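Local coordinates for protein NAD-dependent aldehyde dehydrogenase (Burkholderia multivorans, PDB 5UJU) that probably oxidises aldehydes, perhaps including L-glutamate gamma-semialdehyde, to carboxylic acids with NAD+ as the hydride acceptor, at residues A319-I324 with A353-Y358; S342-S347 with V395-A400; A408-A413 with F457-F462; V419-Q424 with P439-L444. All coordinates share one frame; numbering follows the deposited sequence.

Interaction 1 (A319-I324 with A353-Y358); sequences AGVNQI and APQNIY
Asn322 carries much of the polar contact with Ala353-Tyr358. Its carbonyl O accepts two backbone N-H groups: Gln355 N, 2.8 Å from Asn322 O and well above the carbonyl plane, and Asn356 N, 3.1 Å from the same Asn322 O and within the plane. Its ND2 donates to Ala353 O at 3.0 Å, with that oxygen lying in the plane of the Asn322 amide. ND2 also bonds to Cys351 O, while OD1 accepts from the backbone N of Leu486 and Thr487. Asparagine suits this buried place because both ends of its amide are satisfied. Ile324 N donates to Asn356 O at 2.7 Å, and Tyr358 N to Ile324 O at 2.8 Å. These bonds set Gln323 beside Asn356 and Ile324 beside Ile357 in neighbouring parallel strands, the two ends of a beta-alpha-beta crossover through helix 332-344. On the Ile324 face, Ile324 CD1 rests 3.6 Å from Pro354 CB. The two side chains lie side by side, and Ile339 of the helix packs on Ile324. On the Gln323 face, Gln323 CG is 3.8 Å from Tyr358 CE2. Earlier in the segment, Val321 CG1 meets Asn356 ND2 at 3.3 Å, and that nitrogen hydrogen-bonds to Phe452 O.

Interaction 2 (S342-S347 with V395-A400); sequences SLALYS and VELIGA
Leu397 spreads its two methyls over the last turn of helix 332-344 and the residue after it: CD2 lies 3.8 Å from Ala344 CB, and Leu397 CD1 lies 3.9 Å from Leu345 CD2, the two leucines crossing at about a right angle. A chi1 of 168° sets Leu397 CG, from which the methyls branch, anti to the backbone N and 4.0 Å from Ala344 CB. The small alanine lets the chains come close, and Ile398 CA makes a CA-H...O contact with Ala344 O at 3.4 Å. Polar bonds then join the two places where the helices stop. Tyr346 N gives a nearly straight bond to Leu397 O at 3.0 Å, and Ser347 OG donates to Ile398 O at 2.9 Å from above the carbonyl plane. The same hydroxyl accepts from a water that also donates to Gly399 O, so serine provides a short polar arm with two uses. Gly399 has a positive phi (64°), easy for glycine. Tyr346 CE1 lies 3.7 Å from Ala400 O, and its OH bonds to Thr145 O. The contact thus joins the C-terminal ends of helices 332-344 and 391-398, with Thr388 of helix 373-388 against Ala344 and Ile398, and Met151 of helix 149-156 against Leu345 and Tyr346.

Interaction 3 (A408-A413 with F457-F462); sequences ARIDAA and FGPISF. With NA (sodium ion), chain C.
Arg409 reaches from helix 404-414 to Phe457, its CB directed at the loop that leads into strand 460-466. CG, anti to the backbone N (chi1 -175°), meets Ile460 CD1 at 3.8 Å, and the two side chains cross at about a right angle. CD follows at 3.3 Å from Phe457 N. The chain then bends at chi3, which leaves NE still beside the Phe457 backbone. At the tip, NH1 donates to Phe457 O at 2.8 Å in a bent bond (139°). Arginine is long enough to pack its methylenes and still reach this carbonyl. Phe457 CB lies over one face of the guanidinium, while NH1 sits at the edge of the phenyl ring. Along the helix, Ile410 CD1 touches Pro459 CG at 3.8 Å, and Ala413 CB, short enough to bring helix and strand together, lies 3.8 Å from Ile460 CG2. Pro459 centres an inverse gamma turn entering the strand; Gly458 before it has a phi of 125°, readily adopted by glycine. Gly458 O binds the sodium ion at 2.7 Å, with Gly348 O and four waters completing six oxygens. One of those waters accepts from Gly458 N. The guanidinium would be expected to polarise the Phe457-Gly458 peptide, while the sodium is held by neutral oxygens alone.

Interaction 4 (V419-Q424 with P439-L444); sequences VLLDSQ and PLVLQL
Val441 O receives two N-H groups from the opposing chain, Leu420 N at 2.7 Å and Leu421 N, 3.1 Å from that same Val441 O. In return, Val441 N gives a nearly straight bond (173°) to Leu421 O at 3.0 Å. Around this backbone core the branched side chains close up. On the face of Val419, Leu440 and Leu442, Val419 CG2 touches Leu442 CD2 at 3.6 Å, and its other methyl, Val419 CG1, lies 3.8 Å from Leu440 CD1. On the face of Leu421 and Val441, the CB atoms of these two meet. Leu420 sits at the corner between: a chi1 of -67° puts its CG 3.9 Å from Gln443 CB, and Leu420 CD1 beyond it is 3.7 Å from the same Gln443 CB; the aliphatic part of the glutamine serves the leucine. A water donates to both Asp422 O and Pro439 O, bridging the two chains just beyond the strands. Farther out, Asp422 OD1 forms a salt bridge with Arg414 and Ser423 OG hydrogen-bonds to Thr438 O, fixing the loop. Helix 404-414 covers one face through Ala413 on Leu440 and Leu442, and helix 373-388 the other through Val384 and Gln385 on Leu421. Strand 440-445 in turn bonds to strand 460-466. Because Leu420 and Leu421 both face Val441, the antiparallel pairing shifts by one residue: a classic beta bulge, placed where strand 418-421 forms an outer edge of the chain's otherwise parallel sheet.

From the N terminus, 319-324 opens first and interaction 1 closes its loop at 353-358. The segment 342-347 lies within that loop but pairs with 395-400 beyond it, so interactions 1 and 2 cross, with Leu343 packing on Pro354. Interaction 3 then runs in series, from 408-413 to 457-462, and the whole of interaction 4, which closes the short loop 425-438, falls between its two segments. Interactions 1, 3 and 4 share one sheet: strand 460-466 lies between strands 356-360 and 440-445 and pairs with both. Interactions 1 and 4 do not touch. Interaction 2 brings the helix ends against the loops that lead into strands 460-466 and 440-445.

Interaction 1 (A319-I324 with A353-Y358)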
loop_
_atom_site.group_PDB
_atom_site.type_symbol
_atom_site.label_atom_id
_atom_site.label_comp_id
_atom_site.label_asym_id
_atom_site.label_seq_id
_atom_site.Cartn_x
_atom_site.Cartn_y
_atom_site.Cartn_z
ATOM N N ALA A 319 11.244 -16.794 -0.513
ATOM C CA ALA A 319 11.124 -18.246 -0.507
ATOM C C ALA A 319 9.989 -18.697 0.398
ATOM O O ALA A 319 9.636 -18.024 1.368
ATOM C CB ALA A 319 12.429 -18.892 -0.039
ATOM N N GLY A 320 9.421 -19.855 0.077
ATOM C CA GLY A 320 8.451 -20.470 0.958
ATOM C C GLY A 320 8.508 -21.971 0.805
ATOM O O GLY A 320 9.321 -22.505 0.048
ATOM N N VAL A 321 7.620 -22.650 1.530
ATOM C CA VAL A 321 7.541 -24.109 1.564
ATOM C C VAL A 321 6.212 -24.494 0.933
ATOM O O VAL A 321 5.150 -24.332 1.548
ATOM C CB VAL A 321 7.658 -24.660 2.989
ATOM C CG1 VAL A 321 7.488 -26.194 2.988
ATOM C CG2 VAL A 321 9.003 -24.258 3.593
ATOM N N ASN A 322 6.254 -24.976 -0.307
ATOM C CA ASN A 322 5.045 -25.418 -0.990
ATOM C C ASN A 322 4.743 -26.870 -0.630
ATOM O O ASN A 322 5.643 -27.715 -0.592
ATOM C CB ASN A 322 5.189 -25.261 -2.498
ATOM C CG ASN A 322 5.400 -23.799 -2.903
ATOM O OD1 ASN A 322 4.782 -22.901 -2.336
ATOM N ND2 ASN A 322 6.284 -23.568 -3.861
ATOM N N GLN A 323 3.468 -27.149 -0.381
ATOM C CA GLN A 323 3.050 -28.346 0.336
ATOM C C GLN A 323 1.892 -29.024 -0.380
ATOM O O GLN A 323 1.062 -28.362 -1.007
ATOM C CB GLN A 323 2.634 -27.992 1.766
ATOM C CG GLN A 323 3.795 -27.585 2.659
ATOM C CD GLN A 323 3.338 -26.961 3.965
ATOM O OE1 GLN A 323 2.577 -25.986 3.977
ATOM N NE2 GLN A 323 3.782 -27.533 5.074
ATOM N N ILE A 324 1.857 -30.358 -0.294
ATOM C CA ILE A 324 0.732 -31.163 -0.759
ATOM C C ILE A 324 0.244 -32.008 0.413
ATOM O O ILE A 324 1.049 -32.663 1.082
ATOM C CB ILE A 324 1.106 -32.076 -1.940
ATOM C CG1 ILE A 324 1.636 -31.280 -3.133
ATOM C CG2 ILE A 324 -0.099 -32.880 -2.383
ATOM C CD1 ILE A 324 2.049 -32.188 -4.292
ATOM N N ALA A 353 6.477 -24.763 -7.251
ATOM C CA ALA A 353 6.584 -26.218 -7.288
ATOM C C ALA A 353 6.467 -26.811 -5.887
ATOM O O ALA A 353 7.005 -26.251 -4.926
ATOM C CB ALA A 353 7.917 -26.628 -7.894
ATOM N N PRO A 354 5.815 -27.965 -5.742
ATOM C CA PRO A 354 5.671 -28.562 -4.405
ATOM C C PRO A 354 6.987 -29.126 -3.888
ATOM O O PRO A 354 7.802 -29.668 -4.639
ATOM C CB PRO A 354 4.647 -29.688 -4.626
ATOM C CG PRO A 354 4.824 -30.081 -6.073
ATOM C CD PRO A 354 5.182 -28.789 -6.797
ATOM N N GLN A 355 7.179 -29.020 -2.578
ATOM C CA GLN A 355 8.323 -29.652 -1.933
ATOM C C GLN A 355 7.917 -30.735 -0.942
ATOM O O GLN A 355 8.518 -31.817 -0.934
ATOM C CB GLN A 355 9.181 -28.602 -1.220
ATOM C CG GLN A 355 10.360 -29.209 -0.470
ATOM C CD GLN A 355 11.146 -28.183 0.330
ATOM O OE1 GLN A 355 11.933 -27.424 -0.225
ATOM N NE2 GLN A 355 10.936 -28.157 1.639
ATOM N N ASN A 356 6.931 -30.470 -0.089
ATOM C CA ASN A 356 6.538 -31.373 0.987
ATOM C C ASN A 356 5.219 -32.051 0.638
ATOM O O ASN A 356 4.242 -31.380 0.286
ATOM C CB ASN A 356 6.419 -30.616 2.309
ATOM C CG ASN A 356 7.755 -30.028 2.777
ATOM O OD1 ASN A 356 8.798 -30.216 2.150
ATOM N ND2 ASN A 356 7.718 -29.312 3.882
ATOM N N ILE A 357 5.190 -33.378 0.744
ATOM C CA ILE A 357 4.014 -34.174 0.408
ATOM C C ILE A 357 3.643 -34.991 1.647
ATOM O O ILE A 357 4.340 -35.953 1.993
ATOM C CB ILE A 357 4.280 -35.072 -0.809
ATOM C CG1 ILE A 357 4.732 -34.208 -2.001
ATOM C CG2 ILE A 357 3.037 -35.874 -1.181
ATOM C CD1 ILE A 357 5.194 -34.999 -3.206
ATOM N N TYR A 358 2.569 -34.597 2.330
ATOM C CA TYR A 358 2.171 -35.228 3.585
ATOM C C TYR A 358 1.184 -36.356 3.316
ATOM O O TYR A 358 0.170 -36.152 2.638
ATOM C CB TYR A 358 1.552 -34.211 4.544
ATOM C CG TYR A 358 2.449 -33.038 4.856
ATOM C CD1 TYR A 358 3.560 -33.178 5.690
ATOM C CD2 TYR A 358 2.188 -31.783 4.313
ATOM C CE1 TYR A 358 4.384 -32.090 5.968
ATOM C CE2 TYR A 358 2.998 -30.698 4.595
ATOM C CZ TYR A 358 4.090 -30.851 5.408
ATOM O OH TYR A 358 4.889 -29.755 5.661
#

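Interaction 2 (S342-S347 with V395-A400)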
loop_
_atom_site.group_PDB
_atom_site.type_symbol
_atom_site.label_atom_id
_atom_site.label_comp_id
_atom_site.label_asym_id
_atom_site.label_seq_id
_atom_site.Cartn_x
_atom_site.Cartn_y
_atom_site.Cartn_z
ATOM N N SER A 342 4.275 -32.121 -11.587
ATOM C CA SER A 342 4.535 -30.913 -10.809
ATOM C C SER A 342 5.941 -30.908 -10.246
ATOM O O SER A 342 6.548 -29.837 -10.096
ATOM C CB SER A 342 3.515 -30.787 -9.679
ATOM O OG SER A 342 2.209 -30.855 -10.211
ATOM N N LEU A 343 6.466 -32.087 -9.918
ATOM C CA LEU A 343 7.828 -32.202 -9.420
ATOM C C LEU A 343 8.858 -32.103 -10.540
ATOM O O LEU A 343 9.978 -31.642 -10.301
ATOM C CB LEU A 343 8.000 -33.526 -8.668
ATOM C CG LEU A 343 7.248 -33.686 -7.351
ATOM C CD1 LEU A 343 7.330 -35.150 -6.876
ATOM C CD2 LEU A 343 7.796 -32.731 -6.297
ATOM N N ALA A 344 8.503 -32.533 -11.749
ATOM C CA ALA A 344 9.438 -32.646 -12.863
ATOM C C ALA A 344 9.583 -31.364 -13.682
ATOM O O ALA A 344 10.660 -31.111 -14.238
ATOM C CB ALA A 344 8.994 -33.787 -13.781
ATOM N N LEU A 345 8.525 -30.560 -13.764
ATOM C CA LEU A 345 8.494 -29.336 -14.555
ATOM C C LEU A 345 9.674 -28.431 -14.222
ATOM O O LEU A 345 9.791 -27.938 -13.097
ATOM C CB LEU A 345 7.185 -28.604 -14.276
ATOM C CG LEU A 345 6.029 -28.687 -15.260
ATOM C CD1 LEU A 345 4.920 -27.803 -14.729
ATOM C CD2 LEU A 345 6.458 -28.230 -16.642
ATOM N N TYR A 346 10.552 -28.220 -15.195
ATOM C CA TYR A 346 11.707 -27.340 -15.007
ATOM C C TYR A 346 12.537 -27.776 -13.791
ATOM O O TYR A 346 13.153 -26.957 -13.106
ATOM C CB TYR A 346 11.243 -25.874 -14.907
ATOM C CG TYR A 346 12.335 -24.804 -14.872
ATOM C CD1 TYR A 346 13.569 -24.994 -15.491
ATOM C CD2 TYR A 346 12.117 -23.607 -14.200
ATOM C CE1 TYR A 346 14.560 -23.999 -15.438
ATOM C CE2 TYR A 346 13.080 -22.633 -14.139
ATOM C CZ TYR A 346 14.294 -22.828 -14.754
ATOM O OH TYR A 346 15.228 -21.828 -14.668
ATOM N N SER A 347 12.550 -29.085 -13.505
ATOM C CA SER A 347 13.386 -29.653 -12.443
ATOM C C SER A 347 13.122 -28.986 -11.097
ATOM O O SER A 347 14.044 -28.736 -10.315
ATOM C CB SER A 347 14.876 -29.587 -12.791
ATOM O OG SER A 347 15.174 -30.307 -13.978
ATOM N N VAL A 395 13.711 -34.195 -21.777
ATOM C CA VAL A 395 14.420 -32.910 -21.788
ATOM C C VAL A 395 13.460 -31.746 -21.967
ATOM O O VAL A 395 13.669 -30.670 -21.401
ATOM C CB VAL A 395 15.533 -32.874 -22.856
ATOM C CG1 VAL A 395 16.708 -33.740 -22.421
ATOM C CG2 VAL A 395 15.003 -33.264 -24.226
ATOM N N GLU A 396 12.399 -31.930 -22.743
ATOM C CA GLU A 396 11.479 -30.819 -22.922
ATOM C C GLU A 396 10.640 -30.570 -21.681
ATOM O O GLU A 396 10.086 -29.474 -21.531
ATOM C CB GLU A 396 10.599 -31.070 -24.141
ATOM C CG GLU A 396 11.402 -31.195 -25.444
ATOM C CD GLU A 396 12.412 -30.042 -25.667
ATOM O OE1 GLU A 396 12.123 -28.886 -25.291
ATOM O OE2 GLU A 396 13.484 -30.288 -26.264
ATOM N N LEU A 397 10.571 -31.539 -20.770
ATOM C CA LEU A 397 9.834 -31.387 -19.522
ATOM C C LEU A 397 10.712 -30.823 -18.411
ATOM O O LEU A 397 10.330 -29.857 -17.747
ATOM C CB LEU A 397 9.237 -32.747 -19.100
ATOM C CG LEU A 397 8.657 -32.875 -17.682
ATOM C CD1 LEU A 397 7.570 -31.875 -17.431
ATOM C CD2 LEU A 397 8.104 -34.287 -17.467
ATOM N N ILE A 398 11.894 -31.400 -18.195
ATOM C CA ILE A 398 12.677 -31.007 -17.028
ATOM C C ILE A 398 13.626 -29.844 -17.308
ATOM O O ILE A 398 14.053 -29.173 -16.358
ATOM C CB ILE A 398 13.442 -32.211 -16.449
ATOM C CG1 ILE A 398 14.530 -32.686 -17.407
ATOM C CG2 ILE A 398 12.450 -33.365 -16.155
ATOM C CD1 ILE A 398 15.252 -33.948 -16.929
ATOM N N GLY A 399 13.942 -29.569 -18.570
ATOM C CA GLY A 399 14.832 -28.449 -18.836
ATOM C C GLY A 399 16.202 -28.707 -18.240
ATOM O O GLY A 399 16.615 -29.854 -18.022
ATOM N N ALA A 400 16.901 -27.625 -17.917
ATOM C CA ALA A 400 18.265 -27.715 -17.429
ATOM C C ALA A 400 18.365 -27.078 -16.052
ATOM O O ALA A 400 17.563 -26.219 -15.681
ATOM C CB ALA A 400 19.256 -27.039 -18.398
HETATM O O HOH W 1 17.545 -30.923 -15.481
#

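Interaction 3 (A408-A413 with F457-F462)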
loop_
_atom_site.group_PDB
_atom_site.type_symbol
_atom_site.label_atom_id
_atom_site.label_comp_id
_atom_site.label_asym_id
_atom_site.label_seq_id
_atom_site.Cartn_x
_atom_site.Cartn_y
_atom_site.Cartn_z
ATOM N N ALA A 408 24.847 -29.116 -6.036
ATOM C CA ALA A 408 25.392 -29.372 -4.703
ATOM C C ALA A 408 24.288 -29.666 -3.696
ATOM O O ALA A 408 24.441 -30.540 -2.831
ATOM C CB ALA A 408 26.227 -28.179 -4.236
ATOM N N ARG A 409 23.162 -28.957 -3.800
ATOM C CA ARG A 409 22.081 -29.146 -2.845
ATOM C C ARG A 409 21.385 -30.490 -3.039
ATOM O O ARG A 409 20.909 -31.080 -2.063
ATOM C CB ARG A 409 21.086 -27.996 -2.958
ATOM C CG ARG A 409 19.973 -28.030 -1.918
ATOM C CD ARG A 409 19.058 -26.810 -2.031
ATOM N NE ARG A 409 19.779 -25.544 -1.905
ATOM C CZ ARG A 409 20.119 -24.761 -2.927
ATOM N NH1 ARG A 409 19.793 -25.099 -4.175
ATOM N NH2 ARG A 409 20.779 -23.632 -2.698
ATOM N N ILE A 410 21.297 -30.973 -4.282
ATOM C CA ILE A 410 20.782 -32.318 -4.535
ATOM C C ILE A 410 21.603 -33.336 -3.762
ATOM O O ILE A 410 21.059 -34.246 -3.127
ATOM C CB ILE A 410 20.778 -32.627 -6.046
ATOM C CG1 ILE A 410 19.758 -31.756 -6.780
ATOM C CG2 ILE A 410 20.452 -34.090 -6.309
ATOM C CD1 ILE A 410 19.872 -31.820 -8.302
ATOM N N ASP A 411 22.931 -33.213 -3.817
ATOM C CA ASP A 411 23.761 -34.178 -3.107
ATOM C C ASP A 411 23.644 -34.011 -1.598
ATOM O O ASP A 411 23.675 -35.004 -0.860
ATOM C CB ASP A 411 25.220 -34.078 -3.544
ATOM C CG ASP A 411 26.054 -35.246 -3.020
ATOM O OD1 ASP A 411 25.786 -36.399 -3.429
ATOM O OD2 ASP A 411 26.962 -35.019 -2.188
ATOM N N ALA A 412 23.499 -32.773 -1.113
ATOM C CA ALA A 412 23.246 -32.588 0.313
ATOM C C ALA A 412 21.940 -33.262 0.729
ATOM O O ALA A 412 21.872 -33.913 1.779
ATOM C CB ALA A 412 23.219 -31.102 0.663
ATOM N N ALA A 413 20.897 -33.131 -0.097
ATOM C CA ALA A 413 19.600 -33.707 0.246
ATOM C C ALA A 413 19.639 -35.234 0.280
ATOM O O ALA A 413 18.858 -35.848 1.018
ATOM C CB ALA A 413 18.533 -33.219 -0.738
ATOM N N PHE A 457 16.164 -25.590 -2.923
ATOM C CA PHE A 457 15.897 -25.126 -4.275
ATOM C C PHE A 457 16.426 -26.141 -5.274
ATOM O O PHE A 457 17.587 -26.555 -5.204
ATOM C CB PHE A 457 16.507 -23.751 -4.529
ATOM C CG PHE A 457 16.280 -23.261 -5.925
ATOM C CD1 PHE A 457 15.019 -22.826 -6.319
ATOM C CD2 PHE A 457 17.313 -23.248 -6.849
ATOM C CE1 PHE A 457 14.795 -22.367 -7.621
ATOM C CE2 PHE A 457 17.097 -22.797 -8.151
ATOM C CZ PHE A 457 15.832 -22.361 -8.532
ATOM N N GLY A 458 15.564 -26.557 -6.190
ATOM C CA GLY A 458 15.922 -27.572 -7.143
ATOM C C GLY A 458 14.937 -28.717 -7.096
ATOM O O GLY A 458 13.905 -28.651 -6.420
ATOM N N PRO A 459 15.231 -29.786 -7.826
ATOM C CA PRO A 459 14.270 -30.902 -7.968
ATOM C C PRO A 459 14.342 -31.865 -6.790
ATOM O O PRO A 459 14.755 -33.014 -6.915
ATOM C CB PRO A 459 14.719 -31.550 -9.282
ATOM C CG PRO A 459 16.212 -31.341 -9.281
ATOM C CD PRO A 459 16.450 -29.994 -8.625
ATOM N N ILE A 460 13.924 -31.389 -5.621
ATOM C CA ILE A 460 14.057 -32.120 -4.362
ATOM C C ILE A 460 12.696 -32.156 -3.684
ATOM O O ILE A 460 12.033 -31.120 -3.579
ATOM C CB ILE A 460 15.092 -31.444 -3.445
ATOM C CG1 ILE A 460 16.458 -31.386 -4.145
ATOM C CG2 ILE A 460 15.121 -32.107 -2.051
ATOM C CD1 ILE A 460 17.423 -30.332 -3.569
ATOM N N SER A 461 12.274 -33.336 -3.222
ATOM C CA SER A 461 10.994 -33.395 -2.528
ATOM C C SER A 461 10.992 -34.484 -1.459
ATOM O O SER A 461 11.823 -35.402 -1.460
ATOM C CB SER A 461 9.834 -33.613 -3.500
ATOM O OG SER A 461 10.000 -34.810 -4.241
ATOM N N PHE A 462 10.031 -34.354 -0.539
ATOM C CA PHE A 462 9.892 -35.233 0.617
ATOM C C PHE A 462 8.461 -35.752 0.677
ATOM O O PHE A 462 7.511 -34.960 0.707
ATOM C CB PHE A 462 10.238 -34.491 1.914
ATOM C CG PHE A 462 11.487 -33.665 1.817
ATOM C CD1 PHE A 462 12.736 -34.258 1.856
ATOM C CD2 PHE A 462 11.409 -32.290 1.663
ATOM C CE1 PHE A 462 13.890 -33.491 1.746
ATOM C CE2 PHE A 462 12.561 -31.519 1.555
ATOM C CZ PHE A 462 13.796 -32.119 1.590
HETATM NA NA NA C . 11.501 -27.526 -5.722
HETATM O O HOH W 2 13.054 -25.460 -5.771
HETATM O O HOH W 3 12.194 -28.176 -3.407
HETATM O O HOH W 4 10.295 -29.986 -5.704
HETATM O O HOH W 5 9.411 -26.409 -4.647
#

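Interaction 4 (V419-Q424 with P439-L444)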
loop_
_atom_site.group_PDB
_atom_site.type_symbol
_atom_site.label_atom_id
_atom_site.label_comp_id
_atom_site.label_asym_id
_atom_site.label_seq_id
_atom_site.Cartn_x
_atom_site.Cartn_y
_atom_site.Cartn_z
ATOM N N VAL A 419 16.102 -42.492 0.429
ATOM C CA VAL A 419 15.901 -42.104 -0.959
ATOM C C VAL A 419 14.860 -43.029 -1.572
ATOM O O VAL A 419 15.034 -44.252 -1.590
ATOM C CB VAL A 419 17.216 -42.145 -1.744
ATOM C CG1 VAL A 419 16.959 -41.729 -3.188
ATOM C CG2 VAL A 419 18.240 -41.227 -1.092
ATOM N N LEU A 420 13.777 -42.444 -2.083
ATOM C CA LEU A 420 12.779 -43.201 -2.826
ATOM C C LEU A 420 13.106 -43.248 -4.314
ATOM O O LEU A 420 12.844 -44.253 -4.981
ATOM C CB LEU A 420 11.390 -42.604 -2.590
ATOM C CG LEU A 420 10.880 -42.770 -1.155
ATOM C CD1 LEU A 420 9.668 -41.906 -0.907
ATOM C CD2 LEU A 420 10.572 -44.222 -0.875
ATOM N N LEU A 421 13.649 -42.160 -4.853
ATOM C CA LEU A 421 14.055 -42.116 -6.250
ATOM C C LEU A 421 15.296 -41.253 -6.307
ATOM O O LEU A 421 15.252 -40.092 -5.893
ATOM C CB LEU A 421 12.953 -41.544 -7.148
ATOM C CG LEU A 421 13.378 -41.172 -8.573
ATOM C CD1 LEU A 421 13.847 -42.415 -9.309
ATOM C CD2 LEU A 421 12.217 -40.543 -9.305
ATOM N N ASP A 422 16.401 -41.824 -6.773
ATOM C CA ASP A 422 17.643 -41.077 -6.808
ATOM C C ASP A 422 17.663 -40.183 -8.036
ATOM O O ASP A 422 17.093 -40.514 -9.077
ATOM C CB ASP A 422 18.860 -42.005 -6.796
ATOM C CG ASP A 422 20.146 -41.266 -6.438
ATOM O OD1 ASP A 422 20.051 -40.105 -5.989
ATOM O OD2 ASP A 422 21.247 -41.842 -6.570
ATOM N N SER A 423 18.323 -39.038 -7.888
ATOM C CA SER A 423 18.563 -38.105 -8.977
ATOM C C SER A 423 19.709 -38.604 -9.848
ATOM O O SER A 423 20.771 -38.965 -9.335
ATOM C CB SER A 423 18.894 -36.730 -8.401
ATOM O OG SER A 423 19.338 -35.856 -9.414
ATOM N N GLN A 424 19.513 -38.582 -11.168
ATOM C CA GLN A 424 20.520 -39.028 -12.121
ATOM C C GLN A 424 20.948 -37.878 -13.024
ATOM O O GLN A 424 20.228 -36.894 -13.182
ATOM C CB GLN A 424 19.990 -40.170 -13.005
ATOM C CG GLN A 424 19.292 -41.299 -12.260
ATOM C CD GLN A 424 20.212 -42.035 -11.322
ATOM O OE1 GLN A 424 21.424 -41.805 -11.308
ATOM N NE2 GLN A 424 19.642 -42.939 -10.526
ATOM N N PRO A 439 14.714 -35.607 -10.811
ATOM C CA PRO A 439 14.324 -35.270 -9.437
ATOM C C PRO A 439 14.781 -36.292 -8.404
ATOM O O PRO A 439 14.856 -37.503 -8.654
ATOM C CB PRO A 439 12.794 -35.213 -9.505
ATOM C CG PRO A 439 12.483 -34.941 -10.949
ATOM C CD PRO A 439 13.537 -35.684 -11.704
ATOM N N LEU A 440 15.084 -35.770 -7.219
ATOM C CA LEU A 440 15.366 -36.562 -6.033
ATOM C C LEU A 440 14.118 -36.591 -5.160
ATOM O O LEU A 440 13.580 -35.535 -4.807
ATOM C CB LEU A 440 16.539 -35.969 -5.252
ATOM C CG LEU A 440 16.844 -36.602 -3.886
ATOM C CD1 LEU A 440 17.383 -38.029 -4.042
ATOM C CD2 LEU A 440 17.824 -35.736 -3.151
ATOM N N VAL A 441 13.655 -37.793 -4.816
ATOM C CA VAL A 441 12.474 -37.959 -3.979
ATOM C C VAL A 441 12.870 -38.747 -2.744
ATOM O O VAL A 441 13.431 -39.845 -2.855
ATOM C CB VAL A 441 11.316 -38.652 -4.718
ATOM C CG1 VAL A 441 10.105 -38.725 -3.793
ATOM C CG2 VAL A 441 10.942 -37.881 -5.997
ATOM N N LEU A 442 12.585 -38.184 -1.577
ATOM C CA LEU A 442 13.003 -38.755 -0.310
ATOM C C LEU A 442 11.794 -39.074 0.555
ATOM O O LEU A 442 10.718 -38.492 0.407
ATOM C CB LEU A 442 13.931 -37.798 0.445
ATOM C CG LEU A 442 15.168 -37.377 -0.349
ATOM C CD1 LEU A 442 15.595 -35.973 0.016
ATOM C CD2 LEU A 442 16.296 -38.347 -0.111
ATOM N N GLN A 443 11.986 -40.014 1.469
ATOM C CA GLN A 443 10.974 -40.322 2.463
ATOM C C GLN A 443 11.416 -39.744 3.800
ATOM O O GLN A 443 12.563 -39.953 4.218
ATOM C CB GLN A 443 10.757 -41.835 2.590
ATOM C CG GLN A 443 9.750 -42.205 3.668
ATOM C CD GLN A 443 9.483 -43.711 3.758
ATOM O OE1 GLN A 443 9.606 -44.447 2.780
ATOM N NE2 GLN A 443 9.120 -44.161 4.942
ATOM N N LEU A 444 10.510 -39.024 4.463
ATOM C CA LEU A 444 10.732 -38.534 5.816
ATOM C C LEU A 444 9.543 -38.892 6.702
ATOM O O LEU A 444 8.504 -39.377 6.241
ATOM C CB LEU A 444 10.953 -37.020 5.840
ATOM C CG LEU A 444 12.281 -36.583 5.236
ATOM C CD1 LEU A 444 12.362 -35.056 5.240
ATOM C CD2 LEU A 444 13.418 -37.203 6.021
HETATM O O HOH W 6 15.204 -39.248 -10.561
#